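Local coordinates for Myo-inositol 2-dehydrogenase (Lactobacillus plantarum WCFS1, PDB 3CEA), which probably catalyses the NAD-dependent oxidation of myo-inositol at its 2-hydroxyl group, giving the corresponding inosose, at residues G129-Y134 with N187-D192; C100-G105 with F183-I188; Y159-I164 with R244-G249. All blocks are in the same frame, centred on the assembly; numbering follows the deposited sequence.

Near the end of the N-terminal Rossmann sheet, the chain forms the loop 100-105 after strand 97-100, and then, after strand 126-127, the loop 129-134. Both wait for helix 182-198. Its residues 183-188 close the loop of contact 2, and 187-192 close that of contact 1, so the two loops end on one overlapping stretch, with Ile188 serving both, and tie the nucleotide-binding part to the C-terminal domain beside NAD. Contact 3 opens last, at 159-164 on strand 153-163, before the helix is reached, and closes only at 244-249; it therefore crosses both others and stays within the C-terminal domain. Asp185 of contact 2 and Arg244 of contact 3 form a salt bridge.

Contact 1. Residues G129-Y134 with N187-D192; sequences GFMRRY and NIHDID. With NAD (nicotinamide-adenine-dinucleotide), chain E.
Arg132 and Arg133 of the 129-134 loop reach out to Asp190 and Asp192 on helix 182-198. Arg133 grips side-on: its NE gives a nearly straight hydrogen bond to Asp192 OD2 (2.8 Å, N-H...O 171°) on the syn side, somewhat out of the carboxylate plane, and its NH2 meets Asp192 OD1 at 2.8 Å from above that plane. Asp192 holds its carboxylate out toward the loop because CG is anti to the backbone N (chi1 177°). An alanine in place of Arg133 would probably leave this buried carboxylate without its charged mate and more able to turn. Arg132 uses a single nitrogen, NH1, 2.8 Å from Asp190 OD1, the two planes being steeply inclined; a water donates to Asp190 OD2 and weakly accepts from Arg132 NH2.

The loop follows the last strand of the Rossmann sheet, while the helix belongs to the C-terminal domain of the GFO/IDH/MocA family, so these bonds span the junction at the nicotinamide end of NAD.

Flat groups do the rest. The Arg132 guanidinium lies with its face on His189, CZ being 3.3 Å from CB. Phe130, centre of an inverse gamma turn, stacks on the Asp192 carboxylate with planes 8° apart; Asp192 CB sits over the ring face, 4.0 Å from the centroid, in a CH-pi contact. Phe130 CE1 also lies 4.1 Å from Ile188 CG1; Ile188 and Ala325 of helix 319-338 give this part of the ring apolar neighbours, while its flat face suits the carboxylate stack. Selenomethionine Met131 brings its SE to 3.6 Å from His189 CE1, obliquely to the imidazole, and His189 CE1 in turn lies 3.3 Å from O7N of the NAD carboxamide.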
# COMPACT_ATOMS: atom_id res chain seq x y z
N GLY A 129 -0.77 17.80 -27.74
CA GLY A 129 -0.24 17.69 -26.39
C GLY A 129 -0.78 16.59 -25.49
O GLY A 129 -1.05 16.82 -24.31
N PHE A 130 -0.95 15.38 -26.04
CA PHE A 130 -1.34 14.24 -25.21
C PHE A 130 -0.11 13.63 -24.54
O PHE A 130 0.45 12.63 -25.00
CB PHE A 130 -2.10 13.18 -26.02
CG PHE A 130 -3.49 13.60 -26.43
CD1 PHE A 130 -4.42 14.01 -25.48
CD2 PHE A 130 -3.86 13.57 -27.77
CE1 PHE A 130 -5.71 14.40 -25.87
CE2 PHE A 130 -5.15 13.95 -28.17
CZ PHE A 130 -6.07 14.37 -27.21
N MSE A 131 0.31 14.26 -23.44
CA MSE A 131 1.58 13.94 -22.78
C MSE A 131 1.58 12.59 -22.06
O MSE A 131 2.64 11.98 -21.91
CB MSE A 131 2.00 15.06 -21.81
CG MSE A 131 1.28 15.07 -20.46
SE MSE A 131 -0.61 15.49 -20.60
CE MSE A 131 -1.08 15.28 -18.75
N ARG A 132 0.40 12.12 -21.64
CA ARG A 132 0.29 10.88 -20.87
C ARG A 132 0.85 9.66 -21.61
O ARG A 132 1.28 8.69 -20.98
CB ARG A 132 -1.15 10.61 -20.42
CG ARG A 132 -1.69 11.66 -19.46
CD ARG A 132 -2.99 11.22 -18.82
NE ARG A 132 -3.66 12.33 -18.15
CZ ARG A 132 -4.90 12.27 -17.67
NH1 ARG A 132 -5.61 11.15 -17.78
NH2 ARG A 132 -5.43 13.33 -17.09
N ARG A 133 0.85 9.73 -22.94
CA ARG A 133 1.43 8.68 -23.78
C ARG A 133 2.95 8.57 -23.60
O ARG A 133 3.54 7.52 -23.88
CB ARG A 133 1.10 8.92 -25.25
CG ARG A 133 -0.36 8.69 -25.62
CD ARG A 133 -0.47 8.18 -27.05
NE ARG A 133 -1.83 8.26 -27.58
CZ ARG A 133 -2.20 7.74 -28.75
NH1 ARG A 133 -1.33 7.08 -29.51
NH2 ARG A 133 -3.46 7.86 -29.16
N TYR A 134 3.56 9.66 -23.14
CA TYR A 134 5.00 9.72 -22.89
C TYR A 134 5.37 9.30 -21.47
O TYR A 134 6.52 8.93 -21.20
CB TYR A 134 5.53 11.13 -23.16
CG TYR A 134 5.46 11.55 -24.62
CD1 TYR A 134 4.29 12.09 -25.15
CD2 TYR A 134 6.56 11.41 -25.46
CE1 TYR A 134 4.22 12.48 -26.49
CE2 TYR A 134 6.50 11.79 -26.79
CZ TYR A 134 5.33 12.32 -27.30
OH TYR A 134 5.27 12.70 -28.62
N ASN A 187 -11.53 14.86 -19.25
CA ASN A 187 -11.64 13.47 -19.69
C ASN A 187 -11.03 13.11 -21.05
O ASN A 187 -10.85 11.93 -21.36
CB ASN A 187 -13.11 13.03 -19.65
CG ASN A 187 -13.67 13.02 -18.24
OD1 ASN A 187 -14.65 13.70 -17.94
ND2 ASN A 187 -13.03 12.25 -17.36
N ILE A 188 -10.69 14.13 -21.83
CA ILE A 188 -10.13 13.96 -23.18
C ILE A 188 -8.85 13.11 -23.18
O ILE A 188 -8.61 12.34 -24.11
CB ILE A 188 -9.89 15.33 -23.87
CG1 ILE A 188 -9.73 15.16 -25.38
CG2 ILE A 188 -8.70 16.07 -23.25
CD1 ILE A 188 -9.76 16.47 -26.16
N HIS A 189 -8.06 13.25 -22.12
CA HIS A 189 -6.81 12.51 -21.96
C HIS A 189 -7.06 11.01 -21.88
O HIS A 189 -6.38 10.23 -22.55
CB HIS A 189 -6.08 12.97 -20.70
CG HIS A 189 -5.54 14.36 -20.79
ND1 HIS A 189 -4.33 14.66 -21.40
CD2 HIS A 189 -6.03 15.54 -20.34
CE1 HIS A 189 -4.11 15.96 -21.32
NE2 HIS A 189 -5.12 16.52 -20.68
N ASP A 190 -8.03 10.63 -21.05
CA ASP A 190 -8.41 9.23 -20.87
C ASP A 190 -9.03 8.64 -22.13
O ASP A 190 -8.81 7.47 -22.45
CB ASP A 190 -9.38 9.08 -19.69
CG ASP A 190 -8.80 9.60 -18.38
OD1 ASP A 190 -7.65 9.24 -18.04
OD2 ASP A 190 -9.51 10.37 -17.69
N ILE A 191 -9.80 9.46 -22.85
CA ILE A 191 -10.38 9.07 -24.13
C ILE A 191 -9.28 8.63 -25.10
O ILE A 191 -9.36 7.54 -25.67
CB ILE A 191 -11.24 10.20 -24.75
CG1 ILE A 191 -12.52 10.39 -23.93
CG2 ILE A 191 -11.58 9.89 -26.22
CD1 ILE A 191 -13.30 11.65 -24.26
N ASP A 192 -8.26 9.46 -25.24
CA ASP A 192 -7.09 9.15 -26.07
C ASP A 192 -6.41 7.86 -25.60
O ASP A 192 -6.02 7.03 -26.42
CB ASP A 192 -6.10 10.31 -26.06
CG ASP A 192 -4.83 10.01 -26.85
OD1 ASP A 192 -4.91 9.95 -28.10
OD2 ASP A 192 -3.76 9.83 -26.22
PA NAD E . -3.98 29.83 -18.35
O1A NAD E . -3.38 29.53 -17.03
O2A NAD E . -5.22 30.63 -18.23
O5B NAD E . -2.88 30.57 -19.27
C5B NAD E . -3.24 31.16 -20.50
C4B NAD E . -2.12 32.08 -20.98
O4B NAD E . -2.32 32.45 -22.33
C3B NAD E . -2.04 33.37 -20.17
O3B NAD E . -0.70 33.58 -19.83
C2B NAD E . -2.53 34.45 -21.12
O2B NAD E . -1.84 35.67 -20.94
C1B NAD E . -2.26 33.86 -22.49
N9A NAD E . -3.25 34.31 -23.49
C8A NAD E . -4.62 34.25 -23.38
N7A NAD E . -5.16 34.76 -24.51
C5A NAD E . -4.16 35.16 -25.33
C6A NAD E . -4.16 35.75 -26.59
N6A NAD E . -5.29 35.79 -27.29
N1A NAD E . -2.96 36.05 -27.19
C2A NAD E . -1.76 35.77 -26.56
N3A NAD E . -1.77 35.18 -25.30
C4A NAD E . -2.95 34.88 -24.70
O3 NAD E . -4.29 28.47 -19.15
PN NAD E . -3.39 27.14 -18.96
O1N NAD E . -1.96 27.53 -18.90
O2N NAD E . -4.00 26.35 -17.88
O5D NAD E . -3.63 26.31 -20.32
C5D NAD E . -3.54 26.87 -21.60
C4D NAD E . -3.83 25.76 -22.62
O4D NAD E . -3.16 24.57 -22.24
C3D NAD E . -5.31 25.45 -22.71
O3D NAD E . -5.69 25.44 -24.06
C2D NAD E . -5.45 24.07 -22.10
O2D NAD E . -6.39 23.28 -22.79
C1D NAD E . -4.05 23.47 -22.20
N1N NAD E . -3.76 22.58 -21.06
C2N NAD E . -3.28 21.32 -21.31
C3N NAD E . -2.99 20.44 -20.26
C7N NAD E . -2.31 19.13 -20.52
O7N NAD E . -2.43 18.11 -19.55
N7N NAD E . -1.62 18.94 -21.64
C4N NAD E . -3.19 20.86 -18.95
C5N NAD E . -3.67 22.15 -18.70
C6N NAD E . -3.95 23.00 -19.76
O HOH W 1 -8.49 12.74 -17.66

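Contact 2. Residues C100-G105 with F183-I188; sequences CEKPLG and FVDMNI. With NAD (nicotinamide-adenine-dinucleotide), chain E.
Lys102 and Pro103 meet Val184, Asp185 and Ile188 in a buried contact, apolar at Pro103 and mixed at Lys102, between the loop after strand 97-100 and helix 182-198, where the Rossmann fold faces the C-terminal domain. Glu101, Lys102 and Pro103 form the Glu-Lys-Pro sequence familiar in the GFO/IDH/MocA family, and here all three line the NAD pocket.

Pro103 offers its ring to the helix: CG lies 3.8 Å from Val184 CG1, the two side chains crossing at about a right angle, and Pro103 CB rests 3.7 Å from Ile188 CD1. A proline is apt, since the peptide bond before it is cis, a state proline adopts more readily than other residues.

Lys102 runs alongside Ile188 in the opposite direction, its CD 3.7 Å from Ile188 CG2. CG stands between the backbone N and the carbonyl carbon (chi1 69°), and bends at chi2 and chi3 carry the chain against one face of the nicotinamide, near its rim, with CE 3.5 Å from NAD C2N. A lysine suits because its long aliphatic chain can lie along both while its charged end reaches the helix. The ammonium and the Asp185 carboxylate make a long salt bridge, NZ to OD1 3.9 Å; the stronger partner of Asp185 is Arg244, at OD2.

The backbone also serves the cofactor, Lys102 O accepting a hydrogen bond from the ribose O2D of NAD at 2.7 Å. Glu101 OE1 takes two donors, Lys102 N at 3.1 Å and, over a shorter and straighter bond, the carboxamide N7N of NAD at 2.9 Å (N-H...O 159°).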
# COMPACT_ATOMS: atom_id res chain seq x y z
N CYS A 100 0.98 22.52 -30.60
CA CYS A 100 -0.23 23.08 -30.00
C CYS A 100 -0.71 22.19 -28.86
O CYS A 100 -0.78 20.97 -29.00
CB CYS A 100 -1.33 23.23 -31.06
SG CYS A 100 -2.76 24.21 -30.53
N GLU A 101 -1.04 22.82 -27.74
CA GLU A 101 -1.60 22.09 -26.60
C GLU A 101 -2.99 21.55 -26.89
O GLU A 101 -3.68 22.03 -27.79
CB GLU A 101 -1.62 22.97 -25.34
CG GLU A 101 -0.39 22.83 -24.45
CD GLU A 101 -0.15 21.40 -23.94
OE1 GLU A 101 -1.10 20.58 -23.96
OE2 GLU A 101 0.98 21.11 -23.52
N LYS A 102 -3.38 20.54 -26.12
CA LYS A 102 -4.70 19.93 -26.23
C LYS A 102 -5.74 20.84 -25.56
O LYS A 102 -5.40 21.60 -24.65
CB LYS A 102 -4.69 18.53 -25.60
CG LYS A 102 -4.55 18.50 -24.08
CD LYS A 102 -5.92 18.45 -23.41
CE LYS A 102 -5.94 19.24 -22.11
NZ LYS A 102 -7.23 19.08 -21.38
N PRO A 103 -7.00 20.81 -26.03
CA PRO A 103 -7.50 20.14 -27.23
C PRO A 103 -7.24 20.99 -28.47
O PRO A 103 -6.75 22.12 -28.35
CB PRO A 103 -9.01 20.01 -26.98
CG PRO A 103 -9.29 20.70 -25.67
CD PRO A 103 -8.08 21.50 -25.30
N LEU A 104 -7.55 20.46 -29.65
CA LEU A 104 -7.36 21.19 -30.91
C LEU A 104 -8.17 22.49 -30.95
O LEU A 104 -7.68 23.51 -31.44
CB LEU A 104 -7.70 20.31 -32.12
CG LEU A 104 -6.83 19.07 -32.36
CD1 LEU A 104 -7.39 18.24 -33.51
CD2 LEU A 104 -5.37 19.43 -32.63
N GLY A 105 -9.39 22.44 -30.43
CA GLY A 105 -10.28 23.60 -30.39
C GLY A 105 -11.60 23.23 -29.75
O GLY A 105 -11.68 22.25 -29.01
N PHE A 183 -15.83 17.34 -19.58
CA PHE A 183 -15.46 16.18 -20.39
C PHE A 183 -14.37 16.51 -21.40
O PHE A 183 -13.49 15.69 -21.67
CB PHE A 183 -16.68 15.60 -21.12
CG PHE A 183 -17.72 15.00 -20.22
CD1 PHE A 183 -17.54 13.72 -19.69
CD2 PHE A 183 -18.88 15.70 -19.91
CE1 PHE A 183 -18.50 13.16 -18.85
CE2 PHE A 183 -19.85 15.14 -19.08
CZ PHE A 183 -19.66 13.86 -18.55
N VAL A 184 -14.43 17.72 -21.95
CA VAL A 184 -13.43 18.18 -22.92
C VAL A 184 -12.11 18.54 -22.23
O VAL A 184 -11.04 18.17 -22.71
CB VAL A 184 -13.97 19.37 -23.76
CG1 VAL A 184 -12.85 20.08 -24.52
CG2 VAL A 184 -15.03 18.89 -24.74
N ASP A 185 -12.20 19.25 -21.11
CA ASP A 185 -11.02 19.72 -20.40
C ASP A 185 -10.30 18.60 -19.63
O ASP A 185 -9.08 18.46 -19.74
CB ASP A 185 -11.37 20.88 -19.46
CG ASP A 185 -10.14 21.68 -19.04
OD1 ASP A 185 -9.31 22.02 -19.91
OD2 ASP A 185 -10.02 21.98 -17.83
N MSE A 186 -11.05 17.81 -18.87
CA MSE A 186 -10.46 16.72 -18.10
C MSE A 186 -10.37 15.40 -18.87
O MSE A 186 -9.27 14.90 -19.13
CB MSE A 186 -11.21 16.48 -16.79
CG MSE A 186 -10.77 17.35 -15.62
SE MSE A 186 -8.83 17.40 -15.21
CE MSE A 186 -8.20 15.67 -15.93
N ASN A 187 -11.53 14.86 -19.25
CA ASN A 187 -11.64 13.47 -19.69
C ASN A 187 -11.03 13.11 -21.05
O ASN A 187 -10.85 11.93 -21.36
CB ASN A 187 -13.11 13.03 -19.65
CG ASN A 187 -13.67 13.02 -18.24
OD1 ASN A 187 -14.65 13.70 -17.94
ND2 ASN A 187 -13.03 12.25 -17.36
N ILE A 188 -10.69 14.13 -21.83
CA ILE A 188 -10.13 13.96 -23.18
C ILE A 188 -8.85 13.11 -23.18
O ILE A 188 -8.61 12.34 -24.11
CB ILE A 188 -9.89 15.33 -23.87
CG1 ILE A 188 -9.73 15.16 -25.38
CG2 ILE A 188 -8.70 16.07 -23.25
CD1 ILE A 188 -9.76 16.47 -26.16
PA NAD E . -3.98 29.83 -18.35
O1A NAD E . -3.38 29.53 -17.03
O2A NAD E . -5.22 30.63 -18.23
O5B NAD E . -2.88 30.57 -19.27
C5B NAD E . -3.24 31.16 -20.50
C4B NAD E . -2.12 32.08 -20.98
O4B NAD E . -2.32 32.45 -22.33
C3B NAD E . -2.04 33.37 -20.17
O3B NAD E . -0.70 33.58 -19.83
C2B NAD E . -2.53 34.45 -21.12
O2B NAD E . -1.84 35.67 -20.94
C1B NAD E . -2.26 33.86 -22.49
N9A NAD E . -3.25 34.31 -23.49
C8A NAD E . -4.62 34.25 -23.38
N7A NAD E . -5.16 34.76 -24.51
C5A NAD E . -4.16 35.16 -25.33
C6A NAD E . -4.16 35.75 -26.59
N6A NAD E . -5.29 35.79 -27.29
N1A NAD E . -2.96 36.05 -27.19
C2A NAD E . -1.76 35.77 -26.56
N3A NAD E . -1.77 35.18 -25.30
C4A NAD E . -2.95 34.88 -24.70
O3 NAD E . -4.29 28.47 -19.15
PN NAD E . -3.39 27.14 -18.96
O1N NAD E . -1.96 27.53 -18.90
O2N NAD E . -4.00 26.35 -17.88
O5D NAD E . -3.63 26.31 -20.32
C5D NAD E . -3.54 26.87 -21.60
C4D NAD E . -3.83 25.76 -22.62
O4D NAD E . -3.16 24.57 -22.24
C3D NAD E . -5.31 25.45 -22.71
O3D NAD E . -5.69 25.44 -24.06
C2D NAD E . -5.45 24.07 -22.10
O2D NAD E . -6.39 23.28 -22.79
C1D NAD E . -4.05 23.47 -22.20
N1N NAD E . -3.76 22.58 -21.06
C2N NAD E . -3.28 21.32 -21.31
C3N NAD E . -2.99 20.44 -20.26
C7N NAD E . -2.31 19.13 -20.52
O7N NAD E . -2.43 18.11 -19.55
N7N NAD E . -1.62 18.94 -21.64
C4N NAD E . -3.19 20.86 -18.95
C5N NAD E . -3.67 22.15 -18.70
C6N NAD E . -3.95 23.00 -19.76

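Contact 3. Residues Y159-I164 with R244-G249; sequences YGIDPI and RHAAHG
Arg244 opens the second segment beside Asp162, the two side chains pointing the same way: NH1 meets Asp162 OD2 at 3.2 Å in a salt bridge, with the oxygen near the guanidinium plane although carboxylate and guanidinium are turned 59° apart. The guanidinium has N-H groups for a second acid: its NH2 forms a salt bridge with Asp185 OD2. The Arg244 carbonyl O receives a water at 2.7 Å, and this water also donates to Pro163 O, bridging the backbones.

His245 comes next and lays one ring face against Ile164, whose CG1 stands 3.8 Å from the ring centroid in a CH-pi contact. Its ND1 bonds Ser259 O of the second subunit.

Ala246 makes the one parallel beta bridge, opposite Pro163. Its N donates to Asp162 O (3.0 Å, N-H...O 162°) and its O accepts from Ile164 N at 2.8 Å, so both bonds go to the residues flanking Pro163, and a proline, lacking an N-H, costs nothing there. The methyl CB touches Ile161 CG2 at 3.6 Å; Trp262 of the second subunit packs on this alanine, where a small side chain fits.

Ala247 adds its CB to Ile164 CD1. At Gly249 the chain returns over the proline ring, its O 3.4 Å from Pro163 CB, with phi 161°, a backbone shape difficult for a residue carrying a CB.

Strand 153-163 runs between strands 237-243 and 251-258 of the mixed sheet, and the chain turns a corner at Arg244, whose side chain also packs on Met167 of helix 167-176 and Ile182 of helix 182-198.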
# COMPACT_ATOMS: atom_id res chain seq x y z
N TYR A 159 -9.81 8.28 -14.30
CA TYR A 159 -10.09 9.35 -13.35
C TYR A 159 -9.15 10.51 -13.61
O TYR A 159 -7.94 10.32 -13.79
CB TYR A 159 -9.87 8.86 -11.91
CG TYR A 159 -11.02 8.11 -11.27
CD1 TYR A 159 -11.96 7.42 -12.03
CD2 TYR A 159 -11.13 8.05 -9.88
CE1 TYR A 159 -13.00 6.72 -11.43
CE2 TYR A 159 -12.16 7.35 -9.27
CZ TYR A 159 -13.09 6.68 -10.05
OH TYR A 159 -14.12 5.99 -9.44
N GLY A 160 -9.71 11.72 -13.62
CA GLY A 160 -8.94 12.95 -13.76
C GLY A 160 -9.55 14.02 -12.89
O GLY A 160 -10.40 14.79 -13.34
N ILE A 161 -9.12 14.06 -11.63
CA ILE A 161 -9.70 14.97 -10.64
C ILE A 161 -8.65 15.91 -10.04
O ILE A 161 -7.64 15.46 -9.49
CB ILE A 161 -10.47 14.21 -9.52
CG1 ILE A 161 -11.60 13.36 -10.10
CG2 ILE A 161 -11.10 15.17 -8.53
CD1 ILE A 161 -11.23 11.92 -10.35
N ASP A 162 -8.89 17.21 -10.19
CA ASP A 162 -8.07 18.26 -9.58
C ASP A 162 -8.36 18.38 -8.08
O ASP A 162 -9.44 17.98 -7.63
CB ASP A 162 -8.36 19.61 -10.26
CG ASP A 162 -7.67 19.76 -11.60
OD1 ASP A 162 -6.91 18.86 -12.02
OD2 ASP A 162 -7.88 20.81 -12.26
N PRO A 163 -7.40 18.92 -7.31
CA PRO A 163 -7.65 19.18 -5.88
C PRO A 163 -8.41 20.48 -5.63
O PRO A 163 -8.42 21.36 -6.48
CB PRO A 163 -6.24 19.27 -5.30
CG PRO A 163 -5.40 19.77 -6.42
CD PRO A 163 -6.03 19.28 -7.70
N ILE A 164 -9.02 20.59 -4.45
CA ILE A 164 -9.80 21.77 -4.04
C ILE A 164 -8.98 23.07 -4.08
O ILE A 164 -9.53 24.16 -4.30
CB ILE A 164 -10.43 21.58 -2.63
CG1 ILE A 164 -11.34 20.35 -2.59
CG2 ILE A 164 -11.21 22.84 -2.20
CD1 ILE A 164 -11.72 19.88 -1.18
N ARG A 244 -12.98 18.31 -9.97
CA ARG A 244 -12.21 19.50 -9.60
C ARG A 244 -12.24 19.77 -8.09
O ARG A 244 -11.89 20.87 -7.66
CB ARG A 244 -12.74 20.73 -10.35
CG ARG A 244 -13.03 20.51 -11.83
CD ARG A 244 -12.76 21.76 -12.62
NE ARG A 244 -12.75 21.50 -14.06
CZ ARG A 244 -11.68 21.13 -14.76
NH1 ARG A 244 -10.50 20.97 -14.17
NH2 ARG A 244 -11.78 20.92 -16.07
N HIS A 245 -12.64 18.78 -7.29
CA HIS A 245 -12.86 19.01 -5.87
C HIS A 245 -12.37 17.89 -4.94
O HIS A 245 -12.98 17.61 -3.90
CB HIS A 245 -14.35 19.27 -5.62
CG HIS A 245 -14.61 20.41 -4.68
ND1 HIS A 245 -14.79 20.23 -3.32
CD2 HIS A 245 -14.73 21.74 -4.91
CE1 HIS A 245 -15.01 21.41 -2.76
NE2 HIS A 245 -14.98 22.34 -3.69
N ALA A 246 -11.25 17.25 -5.29
CA ALA A 246 -10.62 16.27 -4.41
C ALA A 246 -9.89 16.96 -3.25
O ALA A 246 -9.28 18.02 -3.43
CB ALA A 246 -9.66 15.37 -5.19
N ALA A 247 -9.97 16.35 -2.07
CA ALA A 247 -9.32 16.88 -0.87
C ALA A 247 -7.85 16.46 -0.76
O ALA A 247 -7.03 17.25 -0.28
CB ALA A 247 -10.09 16.47 0.37
N HIS A 248 -7.52 15.25 -1.20
CA HIS A 248 -6.18 14.69 -1.02
C HIS A 248 -5.11 15.26 -1.96
O HIS A 248 -3.95 15.42 -1.57
CB HIS A 248 -6.20 13.16 -1.08
CG HIS A 248 -6.59 12.60 -2.41
ND1 HIS A 248 -7.86 12.71 -2.94
CD2 HIS A 248 -5.87 11.88 -3.32
CE1 HIS A 248 -7.90 12.11 -4.11
NE2 HIS A 248 -6.71 11.60 -4.37
N GLY A 249 -5.50 15.55 -3.20
CA GLY A 249 -4.59 16.08 -4.20
C GLY A 249 -5.12 15.90 -5.61
O GLY A 249 -6.34 15.88 -5.82
O HOH W 2 -9.90 22.21 -8.86